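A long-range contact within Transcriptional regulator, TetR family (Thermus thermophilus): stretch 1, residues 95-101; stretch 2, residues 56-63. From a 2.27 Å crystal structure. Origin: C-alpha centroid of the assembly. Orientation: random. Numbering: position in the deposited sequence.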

# COMPACT_ATOMS: atom_id res chain seq x y z
N PRO A 95 -2.02 -9.85 12.35
CA PRO A 95 -3.42 -10.09 11.99
C PRO A 95 -4.38 -8.91 12.18
O PRO A 95 -5.35 -8.77 11.43
CB PRO A 95 -3.80 -11.32 12.84
CG PRO A 95 -2.77 -11.33 13.95
CD PRO A 95 -1.52 -10.85 13.30
N PHE A 96 -4.13 -8.06 13.17
CA PHE A 96 -4.98 -6.89 13.39
C PHE A 96 -4.86 -5.89 12.24
O PHE A 96 -5.82 -5.23 11.87
CB PHE A 96 -4.62 -6.18 14.69
CG PHE A 96 -5.02 -6.92 15.92
CD1 PHE A 96 -4.22 -7.94 16.43
CD2 PHE A 96 -6.21 -6.61 16.58
CE1 PHE A 96 -4.59 -8.64 17.58
CE2 PHE A 96 -6.59 -7.31 17.73
CZ PHE A 96 -5.79 -8.32 18.23
N PHE A 97 -3.65 -5.79 11.69
CA PHE A 97 -3.40 -4.87 10.58
C PHE A 97 -4.00 -5.37 9.29
O PHE A 97 -4.56 -4.59 8.52
CB PHE A 97 -1.90 -4.64 10.44
CG PHE A 97 -1.35 -3.65 11.42
CD1 PHE A 97 -1.32 -2.29 11.11
CD2 PHE A 97 -0.95 -4.06 12.68
CE1 PHE A 97 -0.90 -1.36 12.05
CE2 PHE A 97 -0.53 -3.12 13.62
CZ PHE A 97 -0.51 -1.77 13.31
N VAL A 98 -3.91 -6.67 9.05
CA VAL A 98 -4.48 -7.25 7.85
C VAL A 98 -6.00 -7.05 7.92
O VAL A 98 -6.65 -6.80 6.91
CB VAL A 98 -4.15 -8.75 7.74
CG1 VAL A 98 -4.91 -9.37 6.55
CG2 VAL A 98 -2.65 -8.93 7.55
N THR A 99 -6.55 -7.14 9.12
CA THR A 99 -7.99 -6.98 9.28
C THR A 99 -8.41 -5.53 9.04
O THR A 99 -9.34 -5.26 8.27
CB THR A 99 -8.45 -7.38 10.71
OG1 THR A 99 -8.21 -8.78 10.91
CG2 THR A 99 -9.94 -7.10 10.89
N MSE A 100 -7.72 -4.60 9.69
CA MSE A 100 -8.02 -3.18 9.57
C MSE A 100 -7.95 -2.62 8.14
O MSE A 100 -8.86 -1.91 7.70
CB MSE A 100 -7.06 -2.37 10.44
CG MSE A 100 -7.15 -0.89 10.13
SE MSE A 100 -5.49 0.02 10.41
CE MSE A 100 -4.49 -0.72 8.93
N LEU A 101 -6.86 -2.91 7.44
CA LEU A 101 -6.66 -2.42 6.08
C LEU A 101 -7.82 -2.75 5.14
O LEU A 101 -8.40 -1.86 4.52
CB LEU A 101 -5.36 -2.99 5.50
CG LEU A 101 -4.89 -2.38 4.18
CD1 LEU A 101 -4.61 -0.90 4.39
CD2 LEU A 101 -3.63 -3.09 3.69
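Stretch 2 (56-63) LLALKGLV

Stretch 2 is helical throughout, as is stretch 1, and both helices run on beyond the residues considered here. The evidence is in the backbone: phi runs from -51° to -70° and psi from -37° to -53° between Leu56 and Val63, and i to i+4 hydrogen bonds recur, from Lys60 N to Leu56 O (2.7 Å) through Val63 N to Leu59 O (2.8 Å). The helix axes approach to 9.1 Å with a signed crossing angle of -113°, so the helices cross steeply, neither parallel nor antiparallel. The closest CA pair, Phe96 CA to Ala58 CA at 5.9 Å, marks where the backbones come nearest, and the small Ala58 side chain lies there, its CB 3.9 Å from Phe96 CB.

Two CH-pi contacts follow from the placement of the aromatic rings. Leu57 CD2 lies 3.6 Å from the centroid of the Phe96 ring and 20° off its normal, hence over the face; its closest ring atom is Phe96 CD2, at 3.4 Å. Ala58 CB sits over a face of the Phe97 ring, 14° off the normal, with a CB-to-centroid distance of 4.2 Å. Ala58 thus touches both phenylalanines.

The remaining side-chain contacts are apolar packing. Leu62 CD2 meets the edge of the Phe97 ring, 3.9 Å from Phe97 CE1. Although the CA-to-CB bond of Phe97 points sideways, the end of its side chain comes nearer to stretch 2. Leu59 behaves likewise, and its CD2 reaches the selenium of selenomethionine Met100, with CD2 to SE at 3.6 Å.

No hydrogen bond links the stretches. The hydroxyl of Thr99 instead bonds within its own helix, OG1 donating to Pro95 O at 2.9 Å. The contact, burying 336 Å² summed over both sides, therefore rests mainly on apolar side-chain packing, the two CH-pi contacts included.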

# COMPACT_ATOMS: atom_id res chain seq x y z
N LEU A 56 -9.29 -0.24 16.06
CA LEU A 56 -8.91 0.67 17.14
C LEU A 56 -7.66 0.13 17.85
O LEU A 56 -6.67 0.84 17.99
CB LEU A 56 -10.06 0.79 18.13
CG LEU A 56 -10.53 2.18 18.57
CD1 LEU A 56 -10.77 3.07 17.35
CD2 LEU A 56 -11.80 2.03 19.40
N LEU A 57 -7.71 -1.12 18.29
CA LEU A 57 -6.58 -1.76 18.97
C LEU A 57 -5.27 -1.62 18.19
O LEU A 57 -4.22 -1.33 18.74
CB LEU A 57 -6.88 -3.24 19.22
CG LEU A 57 -5.86 -4.11 19.96
CD1 LEU A 57 -6.59 -5.25 20.65
CD2 LEU A 57 -4.78 -4.64 19.00
N ALA A 58 -5.35 -1.85 16.88
CA ALA A 58 -4.16 -1.73 16.05
C ALA A 58 -3.71 -0.28 15.92
O ALA A 58 -2.53 0.00 16.07
CB ALA A 58 -4.44 -2.33 14.67
N LEU A 59 -4.65 0.63 15.64
CA LEU A 59 -4.33 2.04 15.46
C LEU A 59 -3.91 2.77 16.73
O LEU A 59 -3.03 3.63 16.68
CB LEU A 59 -5.51 2.78 14.81
CG LEU A 59 -5.75 2.35 13.35
CD1 LEU A 59 -7.07 2.89 12.84
CD2 LEU A 59 -4.60 2.83 12.49
N LYS A 60 -4.52 2.43 17.87
CA LYS A 60 -4.16 3.06 19.13
C LYS A 60 -2.76 2.63 19.52
O LYS A 60 -1.95 3.44 19.98
CB LYS A 60 -5.14 2.68 20.25
CG LYS A 60 -6.44 3.48 20.22
CD LYS A 60 -7.36 3.11 21.39
CE LYS A 60 -8.58 4.02 21.45
NZ LYS A 60 -9.54 3.60 22.52
N GLY A 61 -2.46 1.35 19.33
CA GLY A 61 -1.14 0.86 19.65
C GLY A 61 -0.12 1.52 18.74
O GLY A 61 0.98 1.86 19.16
N LEU A 62 -0.49 1.73 17.48
CA LEU A 62 0.42 2.35 16.53
C LEU A 62 0.66 3.81 16.92
O LEU A 62 1.79 4.26 16.99
CB LEU A 62 -0.16 2.25 15.11
CG LEU A 62 0.75 2.63 13.95
CD1 LEU A 62 2.05 1.83 14.06
CD2 LEU A 62 0.06 2.35 12.63
N VAL A 63 -0.42 4.54 17.18
CA VAL A 63 -0.30 5.94 17.56
C VAL A 63 0.59 6.11 18.79
O VAL A 63 1.43 7.02 18.85
CB VAL A 63 -1.68 6.54 17.88
CG1 VAL A 63 -1.53 7.89 18.57
CG2 VAL A 63 -2.47 6.72 16.60